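Local coordinates for alpha-catenin-like protein hmp-1 (Caenorhabditis elegans, PDB 5H5M), which works in the cadherin-catenin complex of adherens junctions, binding beta-catenin and actin filaments, and is required for cell migration and shape change in body enclosure and elongation, at residues Thr29-Leu34 with Ala72-Leu77; Glu10-Gln15 with Asp106-Leu111; His118-Phe123 with Ala242-His247. One frame throughout, in Å; residues are numbered along the deposited sequence.

Interaction 1: Thr29-Leu34 with Ala72-Leu77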
ATOM      1  N   THR A  29     -40.179  -0.182  -6.669  1.00 47.37           N
ATOM      2  CA  THR A  29     -39.194   0.772  -7.168  1.00 63.31           C
ATOM      3  C   THR A  29     -37.987   0.893  -6.239  1.00 53.12           C
ATOM      4  O   THR A  29     -36.845   0.782  -6.684  1.00 51.66           O
ATOM      5  CB  THR A  29     -39.812   2.174  -7.373  1.00 67.26           C
ATOM      6  OG1 THR A  29     -40.567   2.543  -6.213  1.00 71.98           O
ATOM      7  CG2 THR A  29     -40.730   2.182  -8.588  1.00 67.72           C
ATOM      8  N   ASP A  30     -38.242   1.112  -4.953  1.00 52.61           N
ATOM      9  CA  ASP A  30     -37.169   1.326  -3.985  1.00 51.89           C
ATOM     10  C   ASP A  30     -36.366   0.061  -3.710  1.00 47.55           C
ATOM     11  O   ASP A  30     -35.209   0.133  -3.303  1.00 40.37           O
ATOM     12  CB  ASP A  30     -37.733   1.872  -2.671  1.00 58.70           C
ATOM     13  CG  ASP A  30     -37.986   3.365  -2.720  1.00 58.30           C
ATOM     14  OD1 ASP A  30     -37.127   4.097  -3.257  1.00 57.22           O
ATOM     15  OD2 ASP A  30     -39.046   3.806  -2.226  1.00 61.95           O
ATOM     16  N   ARG A  31     -36.975  -1.099  -3.926  1.00 53.38           N
ATOM     17  CA  ARG A  31     -36.276  -2.357  -3.680  1.00 47.71           C
ATOM     18  C   ARG A  31     -35.345  -2.788  -4.827  1.00 49.64           C
ATOM     19  O   ARG A  31     -34.192  -3.134  -4.568  1.00 43.58           O
ATOM     20  CB  ARG A  31     -37.274  -3.478  -3.376  1.00 37.95           C
ATOM     21  CG  ARG A  31     -36.606  -4.808  -3.090  1.00 38.16           C
ATOM     22  CD  ARG A  31     -37.604  -5.899  -2.731  1.00 46.38           C
ATOM     23  NE  ARG A  31     -36.911  -7.065  -2.195  1.00 58.95           N
ATOM     24  CZ  ARG A  31     -37.030  -7.502  -0.945  1.00 49.00           C
ATOM     25  NH1 ARG A  31     -37.838  -6.886  -0.097  1.00 35.55           N
ATOM     26  NH2 ARG A  31     -36.347  -8.566  -0.549  1.00 55.89           N
ATOM     27  N   PRO A  32     -35.826  -2.777  -6.090  1.00 50.22           N
ATOM     28  CA  PRO A  32     -34.927  -3.259  -7.149  1.00 44.45           C
ATOM     29  C   PRO A  32     -33.667  -2.412  -7.348  1.00 46.06           C
ATOM     30  O   PRO A  32     -32.622  -2.964  -7.700  1.00 47.00           O
ATOM     31  CB  PRO A  32     -35.804  -3.205  -8.408  1.00 44.09           C
ATOM     32  CG  PRO A  32     -37.198  -3.222  -7.911  1.00 44.76           C
ATOM     33  CD  PRO A  32     -37.163  -2.463  -6.625  1.00 47.80           C
ATOM     34  N   ASP A  33     -33.755  -1.102  -7.137  1.00 39.65           N
ATOM     35  CA  ASP A  33     -32.599  -0.243  -7.371  1.00 52.07           C
ATOM     36  C   ASP A  33     -31.644  -0.283  -6.181  1.00 52.98           C
ATOM     37  O   ASP A  33     -30.433  -0.150  -6.346  1.00 55.34           O
ATOM     38  CB  ASP A  33     -33.028   1.199  -7.663  1.00 62.01           C
ATOM     39  CG  ASP A  33     -33.508   1.928  -6.427  1.00 68.91           C
ATOM     40  OD1 ASP A  33     -34.293   1.339  -5.657  1.00 68.12           O
ATOM     41  OD2 ASP A  33     -33.085   3.087  -6.220  1.00 62.75           O
ATOM     42  N   LEU A  34     -32.192  -0.477  -4.985  1.00 39.91           N
ATOM     43  CA  LEU A  34     -31.373  -0.616  -3.789  1.00 33.83           C
ATOM     44  C   LEU A  34     -30.613  -1.937  -3.837  1.00 38.97           C
ATOM     45  O   LEU A  34     -29.451  -2.013  -3.436  1.00 37.57           O
ATOM     46  CB  LEU A  34     -32.238  -0.534  -2.534  1.00 34.80           C
ATOM     47  CG  LEU A  34     -31.842   0.503  -1.482  1.00 41.36           C
ATOM     48  CD1 LEU A  34     -31.397   1.802  -2.137  1.00 38.21           C
ATOM     49  CD2 LEU A  34     -33.014   0.758  -0.543  1.00 33.56           C
ATOM     50  N   ALA A  72     -27.778  -7.982   5.376  1.00 27.77           N
ATOM     51  CA  ALA A  72     -28.235  -6.823   6.133  1.00 30.59           C
ATOM     52  C   ALA A  72     -29.227  -5.990   5.329  1.00 30.33           C
ATOM     53  O   ALA A  72     -30.164  -5.427   5.891  1.00 39.59           O
ATOM     54  CB  ALA A  72     -27.050  -5.964   6.565  1.00 27.90           C
ATOM     55  N   LEU A  73     -29.023  -5.913   4.018  1.00 26.77           N
ATOM     56  CA  LEU A  73     -29.923  -5.143   3.168  1.00 28.05           C
ATOM     57  C   LEU A  73     -31.276  -5.833   3.053  1.00 32.72           C
ATOM     58  O   LEU A  73     -32.318  -5.179   3.092  1.00 37.36           O
ATOM     59  CB  LEU A  73     -29.328  -4.930   1.773  1.00 26.92           C
ATOM     60  CG  LEU A  73     -30.277  -4.186   0.825  1.00 31.20           C
ATOM     61  CD1 LEU A  73     -30.601  -2.793   1.362  1.00 28.00           C
ATOM     62  CD2 LEU A  73     -29.720  -4.102  -0.588  1.00 29.29           C
ATOM     63  N   GLN A  74     -31.255  -7.155   2.914  1.00 31.79           N
ATOM     64  CA  GLN A  74     -32.485  -7.931   2.806  1.00 36.77           C
ATOM     65  C   GLN A  74     -33.356  -7.784   4.050  1.00 38.68           C
ATOM     66  O   GLN A  74     -34.574  -7.650   3.945  1.00 31.73           O
ATOM     67  CB  GLN A  74     -32.173  -9.410   2.557  1.00 39.18           C
ATOM     68  CG  GLN A  74     -31.650  -9.700   1.156  1.00 37.52           C
ATOM     69  CD  GLN A  74     -32.605  -9.231   0.072  1.00 38.50           C
ATOM     70  OE1 GLN A  74     -33.791  -9.569   0.081  1.00 38.04           O
ATOM     71  NE2 GLN A  74     -32.095  -8.436  -0.863  1.00 34.87           N
ATOM     72  N   GLU A  75     -32.728  -7.807   5.223  1.00 37.44           N
ATOM     73  CA  GLU A  75     -33.456  -7.666   6.483  1.00 38.30           C
ATOM     74  C   GLU A  75     -34.085  -6.286   6.598  1.00 41.54           C
ATOM     75  O   GLU A  75     -35.235  -6.159   7.024  1.00 36.36           O
ATOM     76  CB  GLU A  75     -32.535  -7.930   7.677  1.00 33.69           C
ATOM     77  CG  GLU A  75     -32.023  -9.361   7.753  1.00 45.47           C
ATOM     78  CD  GLU A  75     -30.970  -9.555   8.828  1.00 55.61           C
ATOM     79  OE1 GLU A  75     -30.624  -8.569   9.512  1.00 65.25           O
ATOM     80  OE2 GLU A  75     -30.486 -10.696   8.983  1.00 56.77           O
ATOM     81  N   LEU A  76     -33.331  -5.257   6.214  1.00 30.34           N
ATOM     82  CA  LEU A  76     -33.839  -3.888   6.216  1.00 30.54           C
ATOM     83  C   LEU A  76     -35.039  -3.740   5.284  1.00 31.11           C
ATOM     84  O   LEU A  76     -36.042  -3.124   5.649  1.00 32.18           O
ATOM     85  CB  LEU A  76     -32.739  -2.901   5.815  1.00 29.94           C
ATOM     86  CG  LEU A  76     -33.156  -1.436   5.618  1.00 38.73           C
ATOM     87  CD1 LEU A  76     -33.785  -0.857   6.878  1.00 31.72           C
ATOM     88  CD2 LEU A  76     -31.964  -0.588   5.176  1.00 36.26           C
ATOM     89  N   LEU A  77     -34.933  -4.308   4.085  1.00 30.73           N
ATOM     90  CA  LEU A  77     -36.017  -4.249   3.105  1.00 31.76           C
ATOM     91  C   LEU A  77     -37.253  -4.979   3.615  1.00 32.91           C
ATOM     92  O   LEU A  77     -38.383  -4.579   3.327  1.00 50.58           O
ATOM     93  CB  LEU A  77     -35.574  -4.844   1.765  1.00 31.83           C
ATOM     94  CG  LEU A  77     -34.485  -4.089   0.998  1.00 38.22           C
ATOM     95  CD1 LEU A  77     -34.115  -4.826  -0.284  1.00 31.13           C
ATOM     96  CD2 LEU A  77     -34.930  -2.666   0.696  1.00 31.36           C
TER
HETATM   97  O   HOH W   1     -35.762  -9.382   1.907  1.00 28.54           O
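R31 reaches from the 29-34 helix over L77 and ends beside Q74; R31 and Q74 carry the polar side of the contact, with L77 packed under the guanidinium. R31 CG, anti to the backbone N (chi1 -179°), lies 3.8 Å from L77 CD1, and the chain, extended from there to NE, carries the guanidinium on past L77. The same L77 CD1 sits 4.0 Å from the guanidinium plane, over the centre, and L77 CB is 3.6 Å from R31 NH1. At the edge of the same group, and in its plane, R31 NH2 donates to a water at 2.7 Å; that water in turn donates to Q74 O, so the link to the second helix backbone is indirect. Q74 OE1 also lies 2.8 Å from R31 NH2, but the angle is too poor for a hydrogen bond, and the amide and guanidinium planes stand 63° apart.

Beneath the charged group the contact is apolar. L34 CD2 meets L77 CD2 at 4.1 Å, while L73 CD2 rests 3.5 Å from the carbonyl oxygen L34 O.

The polar ends have stronger partners just outside the two segments. R31 NH1 forms a salt bridge with E81 and R31 NE another with E35, whose OE2 also accepts a hydrogen bond from Q74 NE2; E35 therefore ties both side chains to one carboxylate oxygen.

The two segments run antiparallel at 177°, their axes 11.4 Å apart, as neighbours in a helical bundle. L34 and L73 also touch helix 6-17, at R17 and F14 respectively, and A72 and L76 pack on helix 92-122.

Interaction 2: Glu10-Gln15 with Asp106-Leu111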
ATOM      1  N   GLU A  10     -20.422   4.786  -5.084  1.00 33.78           N
ATOM      2  CA  GLU A  10     -21.495   3.813  -4.923  1.00 31.13           C
ATOM      3  C   GLU A  10     -21.730   3.511  -3.446  1.00 33.47           C
ATOM      4  O   GLU A  10     -22.870   3.442  -2.995  1.00 45.04           O
ATOM      5  CB  GLU A  10     -21.176   2.519  -5.680  1.00 32.86           C
ATOM      6  CG  GLU A  10     -21.128   2.657  -7.198  1.00 40.44           C
ATOM      7  CD  GLU A  10     -22.506   2.770  -7.835  1.00 49.48           C
ATOM      8  OE1 GLU A  10     -23.516   2.759  -7.099  1.00 48.51           O
ATOM      9  OE2 GLU A  10     -22.578   2.864  -9.079  1.00 52.88           O
ATOM     10  N   ILE A  11     -20.643   3.345  -2.699  1.00 36.00           N
ATOM     11  CA  ILE A  11     -20.714   3.072  -1.266  1.00 39.55           C
ATOM     12  C   ILE A  11     -21.250   4.269  -0.480  1.00 48.45           C
ATOM     13  O   ILE A  11     -22.146   4.126   0.356  1.00 45.48           O
ATOM     14  CB  ILE A  11     -19.333   2.682  -0.706  1.00 38.06           C
ATOM     15  CG1 ILE A  11     -18.919   1.299  -1.214  1.00 31.97           C
ATOM     16  CG2 ILE A  11     -19.342   2.698   0.809  1.00 33.09           C
ATOM     17  CD1 ILE A  11     -17.535   0.888  -0.774  1.00 24.27           C
ATOM     18  N   ASP A  12     -20.697   5.449  -0.754  1.00 47.01           N
ATOM     19  CA  ASP A  12     -21.079   6.661  -0.037  1.00 46.93           C
ATOM     20  C   ASP A  12     -22.559   7.006  -0.214  1.00 46.03           C
ATOM     21  O   ASP A  12     -23.251   7.314   0.758  1.00 42.64           O
ATOM     22  CB  ASP A  12     -20.212   7.840  -0.489  1.00 47.72           C
ATOM     23  CG  ASP A  12     -18.773   7.722  -0.018  1.00 55.79           C
ATOM     24  OD1 ASP A  12     -18.520   6.974   0.951  1.00 55.72           O
ATOM     25  OD2 ASP A  12     -17.895   8.382  -0.616  1.00 55.80           O
ATOM     26  N   THR A  13     -23.038   6.954  -1.453  1.00 44.87           N
ATOM     27  CA  THR A  13     -24.436   7.256  -1.739  1.00 52.22           C
ATOM     28  C   THR A  13     -25.367   6.196  -1.149  1.00 50.22           C
ATOM     29  O   THR A  13     -26.443   6.518  -0.645  1.00 51.20           O
ATOM     30  CB  THR A  13     -24.695   7.374  -3.256  1.00 46.65           C
ATOM     31  OG1 THR A  13     -24.296   6.166  -3.911  1.00 48.99           O
ATOM     32  CG2 THR A  13     -23.918   8.544  -3.842  1.00 37.20           C
ATOM     33  N   PHE A  14     -24.939   4.937  -1.206  1.00 43.23           N
ATOM     34  CA  PHE A  14     -25.732   3.822  -0.694  1.00 44.85           C
ATOM     35  C   PHE A  14     -26.083   4.010   0.777  1.00 47.75           C
ATOM     36  O   PHE A  14     -27.174   3.651   1.217  1.00 50.84           O
ATOM     37  CB  PHE A  14     -24.980   2.504  -0.885  1.00 38.28           C
ATOM     38  CG  PHE A  14     -25.731   1.296  -0.408  1.00 36.27           C
ATOM     39  CD1 PHE A  14     -26.862   0.856  -1.081  1.00 33.17           C
ATOM     40  CD2 PHE A  14     -25.298   0.588   0.701  1.00 29.59           C
ATOM     41  CE1 PHE A  14     -27.552  -0.262  -0.650  1.00 31.35           C
ATOM     42  CE2 PHE A  14     -25.984  -0.536   1.138  1.00 29.90           C
ATOM     43  CZ  PHE A  14     -27.112  -0.961   0.461  1.00 28.12           C
ATOM     44  N   GLN A  15     -25.156   4.588   1.531  1.00 44.48           N
ATOM     45  CA  GLN A  15     -25.370   4.829   2.951  1.00 42.89           C
ATOM     46  C   GLN A  15     -26.454   5.871   3.198  1.00 38.91           C
ATOM     47  O   GLN A  15     -26.942   6.010   4.316  1.00 43.19           O
ATOM     48  CB  GLN A  15     -24.068   5.264   3.622  1.00 48.68           C
ATOM     49  CG  GLN A  15     -23.091   4.127   3.863  1.00 51.41           C
ATOM     50  CD  GLN A  15     -21.852   4.575   4.611  1.00 56.70           C
ATOM     51  OE1 GLN A  15     -21.355   5.681   4.405  1.00 63.85           O
ATOM     52  NE2 GLN A  15     -21.351   3.719   5.493  1.00 59.88           N
ATOM     53  N   ASP A 106     -17.430  -1.466   7.595  1.00 27.78           N
ATOM     54  CA  ASP A 106     -16.390  -2.485   7.641  1.00 29.39           C
ATOM     55  C   ASP A 106     -15.894  -2.832   6.243  1.00 31.41           C
ATOM     56  O   ASP A 106     -14.695  -3.019   6.028  1.00 30.31           O
ATOM     57  CB  ASP A 106     -16.896  -3.742   8.349  1.00 31.23           C
ATOM     58  CG  ASP A 106     -17.043  -3.548   9.845  1.00 45.48           C
ATOM     59  OD1 ASP A 106     -17.942  -4.177  10.446  1.00 53.93           O
ATOM     60  OD2 ASP A 106     -16.257  -2.766  10.422  1.00 39.13           O
ATOM     61  N   LEU A 107     -16.820  -2.919   5.293  1.00 28.69           N
ATOM     62  CA  LEU A 107     -16.463  -3.243   3.920  1.00 24.02           C
ATOM     63  C   LEU A 107     -15.517  -2.203   3.337  1.00 22.67           C
ATOM     64  O   LEU A 107     -14.536  -2.549   2.682  1.00 26.45           O
ATOM     65  CB  LEU A 107     -17.710  -3.362   3.044  1.00 22.80           C
ATOM     66  CG  LEU A 107     -17.433  -3.651   1.565  1.00 25.17           C
ATOM     67  CD1 LEU A 107     -16.686  -4.963   1.401  1.00 20.57           C
ATOM     68  CD2 LEU A 107     -18.724  -3.669   0.767  1.00 42.47           C
ATOM     69  N   ARG A 108     -15.791  -0.927   3.584  1.00 22.85           N
ATOM     70  CA  ARG A 108     -14.954   0.108   2.997  1.00 30.53           C
ATOM     71  C   ARG A 108     -13.580   0.157   3.668  1.00 32.02           C
ATOM     72  O   ARG A 108     -12.588   0.461   3.010  1.00 34.96           O
ATOM     73  CB  ARG A 108     -15.643   1.479   3.051  1.00 37.96           C
ATOM     74  CG  ARG A 108     -16.036   1.979   4.421  1.00 51.62           C
ATOM     75  CD  ARG A 108     -16.751   3.318   4.297  1.00 61.76           C
ATOM     76  NE  ARG A 108     -15.886   4.339   3.707  1.00 62.52           N
ATOM     77  CZ  ARG A 108     -16.317   5.333   2.936  1.00 56.23           C
ATOM     78  NH1 ARG A 108     -17.608   5.442   2.648  1.00 55.38           N
ATOM     79  NH2 ARG A 108     -15.454   6.214   2.447  1.00 48.12           N
ATOM     80  N   ARG A 109     -13.510  -0.165   4.957  1.00 23.69           N
ATOM     81  CA  ARG A 109     -12.215  -0.221   5.631  1.00 25.64           C
ATOM     82  C   ARG A 109     -11.346  -1.301   5.003  1.00 26.74           C
ATOM     83  O   ARG A 109     -10.166  -1.078   4.732  1.00 25.65           O
ATOM     84  CB  ARG A 109     -12.365  -0.483   7.131  1.00 26.65           C
ATOM     85  CG  ARG A 109     -11.031  -0.426   7.876  1.00 29.04           C
ATOM     86  CD  ARG A 109     -11.157  -0.762   9.355  1.00 44.40           C
ATOM     87  NE  ARG A 109     -11.559  -2.148   9.576  1.00 58.00           N
ATOM     88  CZ  ARG A 109     -12.795  -2.528   9.882  1.00 63.53           C
ATOM     89  NH1 ARG A 109     -13.071  -3.814  10.064  1.00 65.17           N
ATOM     90  NH2 ARG A 109     -13.756  -1.622  10.012  1.00 57.20           N
ATOM     91  N   HIS A 110     -11.943  -2.468   4.766  1.00 24.60           N
ATOM     92  CA  HIS A 110     -11.255  -3.576   4.105  1.00 24.15           C
ATOM     93  C   HIS A 110     -10.767  -3.208   2.703  1.00 23.64           C
ATOM     94  O   HIS A 110      -9.651  -3.554   2.315  1.00 25.52           O
ATOM     95  CB  HIS A 110     -12.175  -4.794   4.025  1.00 22.72           C
ATOM     96  CG  HIS A 110     -12.426  -5.449   5.347  1.00 28.80           C
ATOM     97  ND1 HIS A 110     -13.635  -6.018   5.680  1.00 28.15           N
ATOM     98  CD2 HIS A 110     -11.613  -5.635   6.416  1.00 28.15           C
ATOM     99  CE1 HIS A 110     -13.562  -6.520   6.901  1.00 29.90           C
ATOM    100  NE2 HIS A 110     -12.346  -6.302   7.368  1.00 35.61           N
ATOM    101  N   LEU A 111     -11.607  -2.506   1.950  1.00 20.76           N
ATOM    102  CA  LEU A 111     -11.269  -2.106   0.588  1.00 20.32           C
ATOM    103  C   LEU A 111     -10.136  -1.085   0.582  1.00 27.70           C
ATOM    104  O   LEU A 111      -9.193  -1.201  -0.206  1.00 23.34           O
ATOM    105  CB  LEU A 111     -12.495  -1.533  -0.129  1.00 19.64           C
ATOM    106  CG  LEU A 111     -13.669  -2.488  -0.361  1.00 24.01           C
ATOM    107  CD1 LEU A 111     -14.926  -1.712  -0.714  1.00 19.56           C
ATOM    108  CD2 LEU A 111     -13.338  -3.507  -1.447  1.00 22.51           C
TER
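R108 and D12 form a salt bridge between two nearly antiparallel helices, whose segment axes approach to 11.5 Å, in packing consistent with the four-helix bundle known for this vinculin-family domain. R108 can be followed outward. Its CB points toward helix 6-17, and CG lies between the backbone N and the carbonyl carbon (chi1 58°). From CB as far as NE, no atom comes within 4.2 Å of the 10-15 segment; the chain bends at chi3, and the contacts begin at the guanidinium. There CZ lies 3.4 Å from D12 OD1. NH1 does most of the touching: it donates to D12 OD1 in a nearly straight bond, with an N-H...O angle of 163°. The modelled length of 2.5 Å for R108 NH1 to D12 OD1 is very short, so it identifies the pairing but is a doubtful measure of its strength. NH2 stays farther from the same oxygen, which makes this a bridge through one nitrogen rather than a two-pronged one.

The carboxylate and guanidinium planes are only 15° apart, and D12 approaches at the guanidinium edge. NH1 also lies 3.7 Å from I11 CG2, an apolar neighbour that meets it obliquely. Q15, extended beyond CG, brings its OE1 to 4.1 Å from R108 NH1, too far to count as a bond. An alanine in place of R108 would probably leave the D12 carboxylate without its cross-helix charge partner and open a gap beside I11 CG2. R108 also touches I8, one turn before D12 on the same helix. Deeper between the helices the contact becomes wholly apolar: I11 CD1 meets L111 CD1 methyl to methyl at 3.7 Å.

Interaction 3: His118-Phe123 with Ala242-His247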
ATOM      1  N   HIS A 118      -1.332  -2.581  -1.635  1.00 17.13           N
ATOM      2  CA  HIS A 118      -0.643  -2.397  -2.901  1.00 18.97           C
ATOM      3  C   HIS A 118       0.328  -1.221  -2.843  1.00 23.01           C
ATOM      4  O   HIS A 118       1.457  -1.321  -3.318  1.00 32.30           O
ATOM      5  CB  HIS A 118      -1.660  -2.201  -4.030  1.00 23.62           C
ATOM      6  CG  HIS A 118      -2.457  -3.432  -4.346  1.00 26.63           C
ATOM      7  ND1 HIS A 118      -3.470  -3.890  -3.531  1.00 26.60           N
ATOM      8  CD2 HIS A 118      -2.380  -4.301  -5.378  1.00 28.55           C
ATOM      9  CE1 HIS A 118      -3.985  -4.991  -4.051  1.00 19.54           C
ATOM     10  NE2 HIS A 118      -3.343  -5.263  -5.172  1.00 21.84           N
ATOM     11  N   ILE A 119      -0.115  -0.115  -2.252  1.00 22.60           N
ATOM     12  CA  ILE A 119       0.722   1.075  -2.108  1.00 20.38           C
ATOM     13  C   ILE A 119       1.933   0.789  -1.226  1.00 25.20           C
ATOM     14  O   ILE A 119       3.046   1.245  -1.509  1.00 21.89           O
ATOM     15  CB  ILE A 119      -0.078   2.255  -1.519  1.00 19.34           C
ATOM     16  CG1 ILE A 119      -1.202   2.659  -2.478  1.00 20.38           C
ATOM     17  CG2 ILE A 119       0.831   3.445  -1.239  1.00 18.85           C
ATOM     18  CD1 ILE A 119      -2.018   3.840  -2.007  1.00 22.06           C
ATOM     19  N   SER A 120       1.710   0.017  -0.166  1.00 22.20           N
ATOM     20  CA  SER A 120       2.781  -0.364   0.748  1.00 18.12           C
ATOM     21  C   SER A 120       3.874  -1.143   0.016  1.00 18.61           C
ATOM     22  O   SER A 120       5.057  -0.846   0.169  1.00 19.63           O
ATOM     23  CB  SER A 120       2.224  -1.189   1.914  1.00 19.21           C
ATOM     24  OG  SER A 120       3.246  -1.577   2.817  1.00 21.48           O
ATOM     25  N   ASP A 121       3.473  -2.127  -0.786  1.00 26.05           N
ATOM     26  CA  ASP A 121       4.422  -2.945  -1.541  1.00 27.44           C
ATOM     27  C   ASP A 121       5.112  -2.170  -2.663  1.00 26.99           C
ATOM     28  O   ASP A 121       6.335  -2.211  -2.799  1.00 33.17           O
ATOM     29  CB  ASP A 121       3.725  -4.173  -2.143  1.00 19.52           C
ATOM     30  CG  ASP A 121       3.255  -5.161  -1.089  1.00 24.79           C
ATOM     31  OD1 ASP A 121       3.788  -5.135   0.040  1.00 28.86           O
ATOM     32  OD2 ASP A 121       2.355  -5.974  -1.394  1.00 27.71           O
ATOM     33  N   ALA A 122       4.321  -1.465  -3.464  1.00 20.20           N
ATOM     34  CA  ALA A 122       4.812  -0.893  -4.714  1.00 17.94           C
ATOM     35  C   ALA A 122       5.739   0.303  -4.518  1.00 17.95           C
ATOM     36  O   ALA A 122       6.601   0.564  -5.356  1.00 22.30           O
ATOM     37  CB  ALA A 122       3.638  -0.498  -5.598  1.00 18.01           C
ATOM     38  N   PHE A 123       5.569   1.022  -3.412  1.00 19.46           N
ATOM     39  CA  PHE A 123       6.281   2.282  -3.217  1.00 18.83           C
ATOM     40  C   PHE A 123       7.276   2.249  -2.058  1.00 20.83           C
ATOM     41  O   PHE A 123       7.752   3.297  -1.621  1.00 22.90           O
ATOM     42  CB  PHE A 123       5.277   3.423  -3.014  1.00 17.78           C
ATOM     43  CG  PHE A 123       4.474   3.738  -4.246  1.00 21.39           C
ATOM     44  CD1 PHE A 123       3.354   2.985  -4.572  1.00 21.16           C
ATOM     45  CD2 PHE A 123       4.853   4.770  -5.092  1.00 17.07           C
ATOM     46  CE1 PHE A 123       2.621   3.259  -5.717  1.00 18.16           C
ATOM     47  CE2 PHE A 123       4.125   5.051  -6.239  1.00 23.44           C
ATOM     48  CZ  PHE A 123       3.007   4.293  -6.554  1.00 19.74           C
ATOM     49  N   ALA A 242      -1.142   1.160   9.861  1.00 19.47           N
ATOM     50  CA  ALA A 242      -1.635  -0.141  10.305  1.00 20.97           C
ATOM     51  C   ALA A 242      -1.181  -1.248   9.355  1.00 23.89           C
ATOM     52  O   ALA A 242      -0.779  -2.327   9.789  1.00 23.05           O
ATOM     53  CB  ALA A 242      -3.156  -0.128  10.421  1.00 21.46           C
ATOM     54  N   VAL A 243      -1.248  -0.969   8.057  1.00 24.62           N
ATOM     55  CA  VAL A 243      -0.796  -1.913   7.043  1.00 23.53           C
ATOM     56  C   VAL A 243       0.731  -2.026   7.048  1.00 22.10           C
ATOM     57  O   VAL A 243       1.275  -3.126   6.949  1.00 26.19           O
ATOM     58  CB  VAL A 243      -1.292  -1.506   5.637  1.00 25.86           C
ATOM     59  CG1 VAL A 243      -0.584  -2.306   4.558  1.00 28.00           C
ATOM     60  CG2 VAL A 243      -2.801  -1.683   5.534  1.00 24.31           C
ATOM     61  N   SER A 244       1.414  -0.891   7.178  1.00 19.03           N
ATOM     62  CA  SER A 244       2.875  -0.883   7.255  1.00 21.74           C
ATOM     63  C   SER A 244       3.368  -1.763   8.397  1.00 25.06           C
ATOM     64  O   SER A 244       4.287  -2.564   8.224  1.00 25.11           O
ATOM     65  CB  SER A 244       3.410   0.540   7.436  1.00 16.03           C
ATOM     66  OG  SER A 244       3.266   1.298   6.248  1.00 22.55           O
ATOM     67  N   GLU A 245       2.742  -1.614   9.559  1.00 21.62           N
ATOM     68  CA  GLU A 245       3.105  -2.407  10.726  1.00 23.28           C
ATOM     69  C   GLU A 245       2.852  -3.894  10.482  1.00 21.95           C
ATOM     70  O   GLU A 245       3.678  -4.736  10.824  1.00 25.14           O
ATOM     71  CB  GLU A 245       2.327  -1.929  11.953  1.00 23.84           C
ATOM     72  CG  GLU A 245       2.641  -2.675  13.230  1.00 26.66           C
ATOM     73  CD  GLU A 245       1.793  -2.202  14.396  1.00 35.08           C
ATOM     74  OE1 GLU A 245       1.538  -0.981  14.493  1.00 40.01           O
ATOM     75  OE2 GLU A 245       1.377  -3.051  15.212  1.00 38.86           O
ATOM     76  N   ALA A 246       1.711  -4.209   9.879  1.00 22.00           N
ATOM     77  CA  ALA A 246       1.362  -5.592   9.585  1.00 23.33           C
ATOM     78  C   ALA A 246       2.301  -6.189   8.537  1.00 23.33           C
ATOM     79  O   ALA A 246       2.640  -7.368   8.596  1.00 24.74           O
ATOM     80  CB  ALA A 246      -0.087  -5.686   9.114  1.00 23.71           C
ATOM     81  N   HIS A 247       2.717  -5.368   7.579  1.00 22.41           N
ATOM     82  CA  HIS A 247       3.585  -5.839   6.507  1.00 20.14           C
ATOM     83  C   HIS A 247       5.012  -6.078   7.003  1.00 19.25           C
ATOM     84  O   HIS A 247       5.692  -6.988   6.532  1.00 18.41           O
ATOM     85  CB  HIS A 247       3.580  -4.846   5.343  1.00 22.63           C
ATOM     86  CG  HIS A 247       2.369  -4.949   4.466  1.00 30.26           C
ATOM     87  ND1 HIS A 247       2.254  -4.276   3.272  1.00 21.88           N
ATOM     88  CD2 HIS A 247       1.222  -5.657   4.616  1.00 23.08           C
ATOM     89  CE1 HIS A 247       1.086  -4.565   2.717  1.00 21.36           C
ATOM     90  NE2 HIS A 247       0.443  -5.397   3.514  1.00 22.00           N
TER
HETATM   91  O   HOH W   2       4.907   0.221   4.315  1.00 25.14           O
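S120 and H247 are brought together with OG of S120 anti to its backbone N (chi1 180°) and CG of H247 anti to its carbonyl carbon; chi2 of H247 (-171°) then turns ND1 to S120. S120 OG and H247 ND1 are 2.9 Å apart and hydrogen-bonded. V243 supports the pair from the imidazole's own helix, its CG1 lying 3.3 Å from the H247 ring plane and offset toward the rim. The same CG1 touches S120 CB at 4.0 Å. A water bridges the two serines, 2.9 Å from S120 OG and donating to S244 OG, which is also bonded to F240 O.

The segment axes cross at -57°, far from antiparallel, where the contact joins the C-terminal end of helix 92-122 to helix 237-260.

The imidazole is held at both nitrogens, since H247 NE2 is bonded to D117, and this should restrict its rotation. D121 OD1 lies 3.7 Å from H247 ND1. D117 and D121 could favour a protonated ring, but R55 and R286, both salt-bridged to D121, would oppose this; R286 NH1 also bonds S120 OG weakly, and the S120-H247 bond does not decide which atom donates.

How the interactions relate
Interactions 1 and 2 belong to one packed unit built from helices 6-17, 27-49, 56-80 and 92-122. Their centres are 16 Å apart, and they touch directly through F14, whose ring lies against L34 and L73. In sequence, both segments of interaction 1 fall between those of interaction 2, so in chain order the 27-49/56-80 pair comes between helices 6-17 and 92-122. Interaction 3 follows in series. It shares helix 92-122 with interaction 2, its centre 21 Å from that contact and 36 Å from interaction 1. That long helix thus packs against helix 6-17 within the N-terminal part and, near its end, crosses helix 237-260, joining two helical regions of the M domain.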